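Local structure of microbial serine proteinases; subtilisin (Bacillus subtilis, 2GKO) at residues T66-H71 / L104-S109; H41-N46 / G240-I245; K11-N16 / F303-V308. The protein cleaves peptide bonds as a subtilisin-type serine protease from a cold-adapted source, with calcium ions bound to its fold. All coordinates share one frame; numbering follows the deposited sequence.

How the contacts relate
The six segments come in the order 11-16, 41-46, 66-71, 104-109, 240-245 and 303-308, so contact 1 is nested inside the loop closed by contact 2, and both lie inside the loop closed by contact 3. Contacts 1 and 2 lie close without touching, centres 16 Å and nearest atoms about 5 Å apart, and share helix 71-80: H71 begins it, while L44 and I245 rest on it. H71 and I245 also both line the pocket of the phenylmethanesulfonic acid. Contact 3 lies about 30 Å from contact 1, centre to centre, across the centre of the chain, and 23 Å from contact 2. There it fastens the two chain ends together over helix 248-265, whose first residues, T248 and S249, belong to the pocket.

Contact 1 (T66-H71 / L104-S109); sequences TDRQGH and LGDDGS. With PMS (phenylmethanesulfonic acid), chain G.
The loop running into helix 71-80, whose first residue lines the active site, meets the loop after strand 97-102 at the surface, R68 facing D106 and Q69 facing D107. R68 is extended from CG to NE, and its NH1 lies 2.8 Å from D106 OD2 in a salt bridge whose hydrogen bond is weak, with an N-H...O angle of 127°. K102 NZ pairs with the same oxygen. Q69 and D107 meet tip to tip, but Q69 OE1 and D107 OD1 are both acceptors; water links the loops instead, one molecule standing 3.0 Å from Q69 NE2 and 2.9 Å from G108 O. Behind this interface, D67 forms an Asx motif: its OD1 accepts from Q69 N at 3.0 Å, the Asx turn, and from G70 N at 2.9 Å, both reaching it from the same face of the carboxylate, G70 being the N-cap residue of the helix. H71 follows, consistent with the histidine of the subtilase triad that also includes D34 and S249. PMS C5 sits over the centre of the H71 ring, 3.3 Å from H71 CG. An alanine in place of H71 would probably leave phenyl carbon C5 of PMS without the imidazole face beneath it.

Contact 2 (H41-N46 / G240-I245); sequences HPDLSN and GGYATI
H41 and G240 bring their CA atoms to 4.8 Å, where a turn closed by L44 N and S45 N, both bonded to H41 O, passes the entry to strand 242-245. That strand pairs antiparallel with strand 233-236 in a two-stranded sheet, and its far end carries I245 to the pocket of the bound phenylmethanesulfonic acid. The H41 ring connects turn and sheet. Its CG is anti to the backbone N (chi1 -166°), which turns the ring toward the strand entry; H41 CD2 lies 3.4 Å from G240 CA. Both ring nitrogens are used: H41 NE2 donates to G241 O at 2.8 Å and 158°, while H41 ND1 accepts from D43 N at 3.1 Å. Each partner lies close to the ring plane, so the two bonds together fix the rotation of the imidazole and are consistent with a proton on NE2. Y242 takes the edge of this ring against its face in an offset edge-to-face pair, the centroids of the H41 and Y242 rings 5.2 Å apart and the planes at 84°. H41 NE2 stands above the Y242 ring, displaced toward its rim. The ring of Y234, on the partner strand, meets Y242 nearly parallel. At the tyrosine tip the buried carboxylate of D43 serves two donors, because D43 OD2 also accepts from V89 N; the Y242 OH donates to D43 OD2 at 2.6 Å, arriving on the syn side but tilted out of the carboxylate plane.

Contact 3 (K11-N16 / F303-V308); sequences KAIYNN and FGFAKV
V308 and I13, the residues with the largest buried areas, join the tail of the chain to the end of helix 8-14, which a Schellman motif closes with N15 at positive phi as its C-prime residue. The capping bonds run from N16 N to K11 O and, weakly, from N15 N to A12 O. The next carbonyl, I13 O, is taken by the tail: V308 N donates to it at 2.9 Å and 175°, close to the direction in which the C=O points. Beside this bond V308 packs on Y14, and its CG2 methyl makes a CH-pi contact, 3.8 Å from the centroid of the Y14 ring and only 5° off the ring normal. The far end of that ring is anchored elsewhere, Y14 OH being bonded to V92 O.

I13 has CG1 anti to the backbone N (chi1 -161°), a position that carries this carbon to F305, where I13 CG1 lies 3.8 Å from F305 CE2. The same carbon approaches A306 O at 3.5 Å. Helix 248-265 lies against this core, since I13, A306 and V308 all rest on L258.

K307, third in buried area, runs alongside the helix end on a side chain extended beyond CG. Its CB is 3.4 Å from I13 O, and its CG lies over the centre of the F305 ring. K307 O accepts from R281 NH2. At the side-chain tip a water bridges back to the helix end, standing 2.8 Å from K307 NZ and 2.7 Å from A12 O.

Contact 1 (T66-H71 / L104-S109)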
loop_
_atom_site.group_PDB
_atom_site.type_symbol
_atom_site.label_atom_id
_atom_site.label_comp_id
_atom_site.label_asym_id
_atom_site.label_seq_id
_atom_site.Cartn_x
_atom_site.Cartn_y
_atom_site.Cartn_z
ATOM N N THR A 66 10.001 16.317 -0.280
ATOM C CA THR A 66 9.228 17.050 0.724
ATOM C C THR A 66 7.743 16.860 0.565
ATOM O O THR A 66 7.194 17.027 -0.498
ATOM C CB THR A 66 9.588 18.545 0.659
ATOM O OG1 THR A 66 11.007 18.686 0.863
ATOM C CG2 THR A 66 8.959 19.307 1.796
ATOM N N ASP A 67 7.084 16.454 1.651
ATOM C CA ASP A 67 5.650 16.332 1.689
ATOM C C ASP A 67 5.049 17.606 2.278
ATOM O O ASP A 67 5.342 17.939 3.414
ATOM C CB ASP A 67 5.291 15.123 2.551
ATOM C CG ASP A 67 3.850 14.765 2.490
ATOM O OD1 ASP A 67 3.094 15.332 1.653
ATOM O OD2 ASP A 67 3.367 13.940 3.300
ATOM N N ARG A 68 4.201 18.277 1.507
ATOM C CA ARG A 68 3.473 19.459 1.951
ATOM C C ARG A 68 1.974 19.191 1.978
ATOM O O ARG A 68 1.174 20.091 2.203
ATOM C CB ARG A 68 3.790 20.625 1.025
ATOM C CG ARG A 68 5.268 21.027 1.077
ATOM C CD ARG A 68 5.679 21.980 -0.002
ATOM N NE ARG A 68 7.095 22.323 0.136
ATOM C CZ ARG A 68 8.056 21.938 -0.707
ATOM N NH1 ARG A 68 7.776 21.180 -1.770
ATOM N NH2 ARG A 68 9.311 22.299 -0.465
ATOM N N GLN A 69 1.590 17.946 1.744
ATOM C CA GLN A 69 0.185 17.548 1.707
ATOM C C GLN A 69 -0.167 16.644 2.915
ATOM O O GLN A 69 -1.158 16.889 3.607
ATOM C CB GLN A 69 -0.098 16.803 0.397
ATOM C CG GLN A 69 -0.207 17.684 -0.829
ATOM C CD GLN A 69 -1.642 18.121 -1.056
ATOM O OE1 GLN A 69 -2.223 18.803 -0.208
ATOM N NE2 GLN A 69 -2.227 17.709 -2.175
ATOM N N GLY A 70 0.640 15.621 3.161
ATOM C CA GLY A 70 0.393 14.674 4.235
ATOM C C GLY A 70 0.212 13.243 3.789
ATOM O O GLY A 70 0.572 12.334 4.506
ATOM N N HIS A 71 -0.362 13.055 2.599
ATOM C CA HIS A 71 -0.704 11.705 2.121
ATOM C C HIS A 71 0.471 10.742 2.148
ATOM O O HIS A 71 0.358 9.626 2.617
ATOM C CB HIS A 71 -1.199 11.745 0.680
ATOM C CG HIS A 71 -2.465 12.497 0.475
ATOM N ND1 HIS A 71 -3.082 12.574 -0.758
ATOM C CD2 HIS A 71 -3.252 13.183 1.334
ATOM C CE1 HIS A 71 -4.189 13.289 -0.648
ATOM N NE2 HIS A 71 -4.309 13.677 0.610
ATOM N N LEU A 104 3.669 13.123 -6.881
ATOM C CA LEU A 104 2.493 13.988 -6.899
ATOM C C LEU A 104 3.000 15.348 -6.449
ATOM O O LEU A 104 3.441 15.524 -5.317
ATOM C CB LEU A 104 1.431 13.433 -5.972
ATOM C CG LEU A 104 0.968 12.002 -6.237
ATOM C CD1 LEU A 104 -0.131 11.570 -5.269
ATOM C CD2 LEU A 104 0.471 11.869 -7.648
ATOM N N GLY A 105 3.017 16.274 -7.391
ATOM C CA GLY A 105 3.813 17.477 -7.254
ATOM C C GLY A 105 2.956 18.592 -6.758
ATOM O O GLY A 105 1.727 18.552 -6.910
ATOM N N ASP A 106 3.601 19.601 -6.178
ATOM C CA ASP A 106 2.875 20.697 -5.573
ATOM C C ASP A 106 2.308 21.607 -6.669
ATOM O O ASP A 106 2.945 21.835 -7.707
ATOM C CB ASP A 106 3.724 21.522 -4.579
ATOM C CG ASP A 106 4.645 20.670 -3.702
ATOM O OD1 ASP A 106 4.171 19.895 -2.842
ATOM O OD2 ASP A 106 5.892 20.749 -3.815
ATOM N N ASP A 107 1.066 22.035 -6.487
ATOM C CA ASP A 107 0.126 21.332 -5.616
ATOM C C ASP A 107 -1.231 21.360 -6.296
ATOM O O ASP A 107 -1.536 22.238 -7.115
ATOM C CB ASP A 107 0.118 21.870 -4.176
ATOM C CG ASP A 107 0.410 20.792 -3.135
ATOM O OD1 ASP A 107 -0.318 20.730 -2.123
ATOM O OD2 ASP A 107 1.356 19.974 -3.225
ATOM N N GLY A 108 -2.039 20.381 -5.929
ATOM C CA GLY A 108 -2.866 19.685 -6.891
ATOM C C GLY A 108 -2.210 18.322 -6.815
ATOM O O GLY A 108 -2.264 17.719 -5.728
ATOM N N SER A 109 -1.583 17.843 -7.905
ATOM C CA SER A 109 -0.695 16.661 -7.823
ATOM C C SER A 109 -0.133 16.083 -9.157
ATOM O O SER A 109 0.699 16.722 -9.789
ATOM C CB SER A 109 -1.320 15.570 -6.936
ATOM O OG SER A 109 -1.054 15.829 -5.555
HETATM C C PMS G . -6.046 8.723 -2.391
HETATM S S PMS G . -6.225 7.055 -2.338
HETATM C C1 PMS G . -6.066 9.386 -1.019
HETATM C C2 PMS G . -7.260 9.843 -0.464
HETATM C C3 PMS G . -7.270 10.473 0.785
HETATM C C4 PMS G . -6.072 10.679 1.454
HETATM C C5 PMS G . -4.869 10.263 0.894
HETATM C C6 PMS G . -4.874 9.626 -0.344
HETATM O O2S PMS G . -6.364 6.602 -3.705
HETATM O O1S PMS G . -7.318 6.797 -1.404
HETATM O O HOH W 1 3.623 17.356 -1.192
HETATM O O HOH W 2 -0.359 21.737 0.273
HETATM O O HOH W 3 -4.616 18.031 -4.006
#

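Contact 2 (H41-N46 / G240-I245)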
loop_
_atom_site.group_PDB
_atom_site.type_symbol
_atom_site.label_atom_id
_atom_site.label_comp_id
_atom_site.label_asym_id
_atom_site.label_seq_id
_atom_site.Cartn_x
_atom_site.Cartn_y
_atom_site.Cartn_z
ATOM N N HIS A 41 10.224 12.994 10.298
ATOM C CA HIS A 41 9.202 12.593 11.249
ATOM C C HIS A 41 9.883 11.618 12.196
ATOM O O HIS A 41 10.538 10.669 11.761
ATOM C CB HIS A 41 8.015 11.912 10.586
ATOM C CG HIS A 41 6.831 11.784 11.486
ATOM N ND1 HIS A 41 6.810 10.915 12.556
ATOM C CD2 HIS A 41 5.671 12.473 11.534
ATOM C CE1 HIS A 41 5.656 11.043 13.188
ATOM N NE2 HIS A 41 4.940 11.970 12.579
ATOM N N PRO A 42 9.728 11.810 13.507
ATOM C CA PRO A 42 10.412 10.927 14.456
ATOM C C PRO A 42 10.103 9.449 14.322
ATOM O O PRO A 42 10.921 8.630 14.692
ATOM C CB PRO A 42 9.927 11.416 15.837
ATOM C CG PRO A 42 9.010 12.501 15.619
ATOM C CD PRO A 42 8.995 12.894 14.163
ATOM N N ASP A 43 8.924 9.112 13.818
ATOM C CA ASP A 43 8.543 7.715 13.661
ATOM C C ASP A 43 8.889 7.150 12.290
ATOM O O ASP A 43 8.616 5.990 12.042
ATOM C CB ASP A 43 7.046 7.537 13.874
ATOM C CG ASP A 43 6.571 8.044 15.209
ATOM O OD1 ASP A 43 7.393 8.180 16.147
ATOM O OD2 ASP A 43 5.385 8.335 15.389
ATOM N N LEU A 44 9.528 7.953 11.442
ATOM C CA LEU A 44 9.948 7.499 10.091
ATOM C C LEU A 44 11.419 7.666 9.793
ATOM O O LEU A 44 11.965 6.919 9.005
ATOM C CB LEU A 44 9.167 8.245 9.001
ATOM C CG LEU A 44 7.654 8.088 9.013
ATOM C CD1 LEU A 44 7.008 9.008 7.986
ATOM C CD2 LEU A 44 7.296 6.653 8.717
ATOM N N SER A 45 12.064 8.629 10.448
ATOM C CA SER A 45 13.396 9.090 10.064
ATOM C C SER A 45 14.431 7.976 10.005
ATOM O O SER A 45 15.275 7.926 9.112
ATOM C CB SER A 45 13.858 10.156 11.059
ATOM O OG SER A 45 15.164 10.604 10.714
ATOM N N ASN A 46 14.368 7.076 10.966
ATOM C CA ASN A 46 15.348 6.019 11.052
ATOM C C ASN A 46 15.220 4.968 9.955
ATOM O O ASN A 46 16.136 4.167 9.758
ATOM C CB ASN A 46 15.257 5.346 12.410
ATOM C CG ASN A 46 16.521 5.535 13.232
ATOM O OD1 ASN A 46 17.014 6.659 13.425
ATOM N ND2 ASN A 46 17.035 4.435 13.741
ATOM N N GLY A 240 5.003 16.422 11.077
ATOM C CA GLY A 240 5.715 15.789 12.181
ATOM C C GLY A 240 4.777 15.301 13.259
ATOM O O GLY A 240 5.226 14.688 14.247
ATOM N N GLY A 241 3.489 15.561 13.064
ATOM C CA GLY A 241 2.453 15.055 13.927
ATOM C C GLY A 241 1.740 13.890 13.280
ATOM O O GLY A 241 2.365 13.038 12.657
ATOM N N TYR A 242 0.423 13.848 13.473
ATOM C CA TYR A 242 -0.394 12.696 13.094
ATOM C C TYR A 242 -1.727 13.163 12.507
ATOM O O TYR A 242 -2.088 14.343 12.565
ATOM C CB TYR A 242 -0.607 11.765 14.306
ATOM C CG TYR A 242 0.702 11.348 14.937
ATOM C CD1 TYR A 242 1.318 12.162 15.904
ATOM C CD2 TYR A 242 1.338 10.194 14.548
ATOM C CE1 TYR A 242 2.540 11.831 16.438
ATOM C CE2 TYR A 242 2.565 9.845 15.091
ATOM C CZ TYR A 242 3.148 10.678 16.043
ATOM O OH TYR A 242 4.347 10.349 16.579
ATOM N N ALA A 243 -2.437 12.234 11.906
ATOM C CA ALA A 243 -3.712 12.511 11.259
ATOM C C ALA A 243 -4.477 11.229 11.100
ATOM O O ALA A 243 -3.915 10.146 10.996
ATOM C CB ALA A 243 -3.486 13.125 9.862
ATOM N N THR A 244 -5.793 11.351 11.088
ATOM C CA THR A 244 -6.684 10.246 10.839
ATOM C C THR A 244 -7.552 10.469 9.610
ATOM O O THR A 244 -8.328 11.408 9.578
ATOM C CB THR A 244 -7.606 10.055 12.033
ATOM O OG1 THR A 244 -6.815 9.853 13.228
ATOM C CG2 THR A 244 -8.445 8.787 11.869
ATOM N N ILE A 245 -7.397 9.619 8.603
ATOM C CA ILE A 245 -8.123 9.733 7.341
ATOM C C ILE A 245 -8.568 8.365 6.827
ATOM O O ILE A 245 -8.126 7.336 7.320
ATOM C CB ILE A 245 -7.259 10.465 6.264
ATOM C CG1 ILE A 245 -5.863 9.838 6.119
ATOM C CG2 ILE A 245 -7.195 11.947 6.564
ATOM C CD1 ILE A 245 -5.075 10.368 4.921
#

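Contact 3 (K11-N16 / F303-V308)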
loop_
_atom_site.group_PDB
_atom_site.type_symbol
_atom_site.label_atom_id
_atom_site.label_comp_id
_atom_site.label_asym_id
_atom_site.label_seq_id
_atom_site.Cartn_x
_atom_site.Cartn_y
_atom_site.Cartn_z
ATOM N N LYS A 11 -3.467 -3.389 14.608
ATOM C CA LYS A 11 -3.935 -4.485 15.450
ATOM C C LYS A 11 -4.715 -5.482 14.621
ATOM O O LYS A 11 -4.568 -6.682 14.779
ATOM C CB LYS A 11 -4.780 -3.976 16.613
ATOM C CG LYS A 11 -4.017 -3.166 17.635
ATOM C CD LYS A 11 -4.889 -2.945 18.891
ATOM C CE LYS A 11 -4.135 -2.314 20.044
ATOM N NZ LYS A 11 -4.064 -0.839 19.953
ATOM N N ALA A 12 -5.550 -4.995 13.698
ATOM C CA ALA A 12 -6.328 -5.900 12.850
ATOM C C ALA A 12 -5.481 -6.768 11.945
ATOM O O ALA A 12 -5.660 -7.978 11.875
ATOM C CB ALA A 12 -7.344 -5.131 12.047
ATOM N N ILE A 13 -4.527 -6.174 11.236
ATOM C CA ILE A 13 -3.706 -6.964 10.355
ATOM C C ILE A 13 -2.723 -7.880 11.141
ATOM O O ILE A 13 -2.349 -8.926 10.636
ATOM C CB ILE A 13 -3.008 -6.075 9.254
ATOM C CG1 ILE A 13 -2.540 -6.921 8.083
ATOM C CG2 ILE A 13 -1.861 -5.255 9.800
ATOM C CD1 ILE A 13 -2.255 -6.083 6.813
ATOM N N TYR A 14 -2.349 -7.483 12.353
ATOM C CA TYR A 14 -1.500 -8.305 13.230
ATOM C C TYR A 14 -2.341 -9.356 13.950
ATOM O O TYR A 14 -1.788 -10.336 14.479
ATOM C CB TYR A 14 -0.752 -7.445 14.269
ATOM C CG TYR A 14 0.639 -7.132 13.797
ATOM C CD1 TYR A 14 1.735 -7.831 14.280
ATOM C CD2 TYR A 14 0.848 -6.198 12.789
ATOM C CE1 TYR A 14 3.023 -7.574 13.795
ATOM C CE2 TYR A 14 2.117 -5.943 12.299
ATOM C CZ TYR A 14 3.205 -6.627 12.807
ATOM O OH TYR A 14 4.455 -6.372 12.317
ATOM N N ASN A 15 -3.655 -9.152 13.955
ATOM C CA ASN A 15 -4.608 -10.055 14.632
ATOM C C ASN A 15 -4.269 -10.193 16.115
ATOM O O ASN A 15 -4.117 -11.293 16.637
ATOM C CB ASN A 15 -4.652 -11.399 13.908
ATOM C CG ASN A 15 -5.946 -12.196 14.177
ATOM O OD1 ASN A 15 -6.126 -13.258 13.600
ATOM N ND2 ASN A 15 -6.822 -11.686 15.042
ATOM N N ASN A 16 -4.165 -9.059 16.790
ATOM C CA ASN A 16 -3.895 -9.016 18.219
ATOM C C ASN A 16 -4.464 -7.744 18.823
ATOM O O ASN A 16 -3.986 -6.644 18.538
ATOM C CB ASN A 16 -2.383 -9.108 18.460
ATOM C CG ASN A 16 -2.016 -9.148 19.927
ATOM O OD1 ASN A 16 -2.828 -8.868 20.801
ATOM N ND2 ASN A 16 -0.760 -9.492 20.202
ATOM N N PHE A 303 -9.847 -11.748 -2.601
ATOM C CA PHE A 303 -9.695 -13.078 -1.978
ATOM C C PHE A 303 -9.954 -13.052 -0.481
ATOM O O PHE A 303 -10.286 -14.083 0.125
ATOM C CB PHE A 303 -8.290 -13.632 -2.212
ATOM C CG PHE A 303 -7.914 -13.877 -3.657
ATOM C CD1 PHE A 303 -8.725 -13.505 -4.740
ATOM C CD2 PHE A 303 -6.710 -14.523 -3.927
ATOM C CE1 PHE A 303 -8.332 -13.719 -6.030
ATOM C CE2 PHE A 303 -6.312 -14.746 -5.206
ATOM C CZ PHE A 303 -7.115 -14.362 -6.274
ATOM N N GLY A 304 -9.785 -11.877 0.128
ATOM C CA GLY A 304 -9.945 -11.686 1.555
ATOM C C GLY A 304 -8.931 -10.743 2.169
ATOM O O GLY A 304 -8.375 -9.881 1.490
ATOM N N PHE A 305 -8.675 -10.940 3.455
ATOM C CA PHE A 305 -7.879 -10.039 4.275
ATOM C C PHE A 305 -6.609 -10.784 4.724
ATOM O O PHE A 305 -6.646 -11.572 5.686
ATOM C CB PHE A 305 -8.739 -9.618 5.481
ATOM C CG PHE A 305 -8.066 -8.680 6.475
ATOM C CD1 PHE A 305 -8.703 -8.354 7.665
ATOM C CD2 PHE A 305 -6.828 -8.106 6.226
ATOM C CE1 PHE A 305 -8.129 -7.508 8.583
ATOM C CE2 PHE A 305 -6.255 -7.255 7.156
ATOM C CZ PHE A 305 -6.886 -6.946 8.308
ATOM N N ALA A 306 -5.503 -10.563 4.007
ATOM C CA ALA A 306 -4.219 -11.151 4.402
ATOM C C ALA A 306 -3.751 -10.526 5.707
ATOM O O ALA A 306 -3.735 -9.305 5.866
ATOM C CB ALA A 306 -3.189 -10.988 3.325
ATOM N N LYS A 307 -3.368 -11.388 6.657
ATOM C CA LYS A 307 -2.907 -10.997 7.965
ATOM C C LYS A 307 -1.529 -11.601 8.288
ATOM O O LYS A 307 -1.011 -12.445 7.564
ATOM C CB LYS A 307 -3.914 -11.479 9.015
ATOM C CG LYS A 307 -5.302 -10.850 8.928
ATOM C CD LYS A 307 -6.162 -11.279 10.098
ATOM C CE LYS A 307 -7.655 -11.126 9.834
ATOM N NZ LYS A 307 -8.460 -11.564 11.034
ATOM N N VAL A 308 -0.979 -11.144 9.400
ATOM C CA VAL A 308 0.253 -11.680 9.964
ATOM C C VAL A 308 0.028 -13.103 10.480
ATOM O O VAL A 308 0.891 -13.959 10.323
ATOM C CB VAL A 308 0.720 -10.779 11.113
ATOM C CG1 VAL A 308 1.885 -11.405 11.907
ATOM C CG2 VAL A 308 1.134 -9.411 10.568
HETATM O O HOH W 4 -7.769 -9.435 12.640
#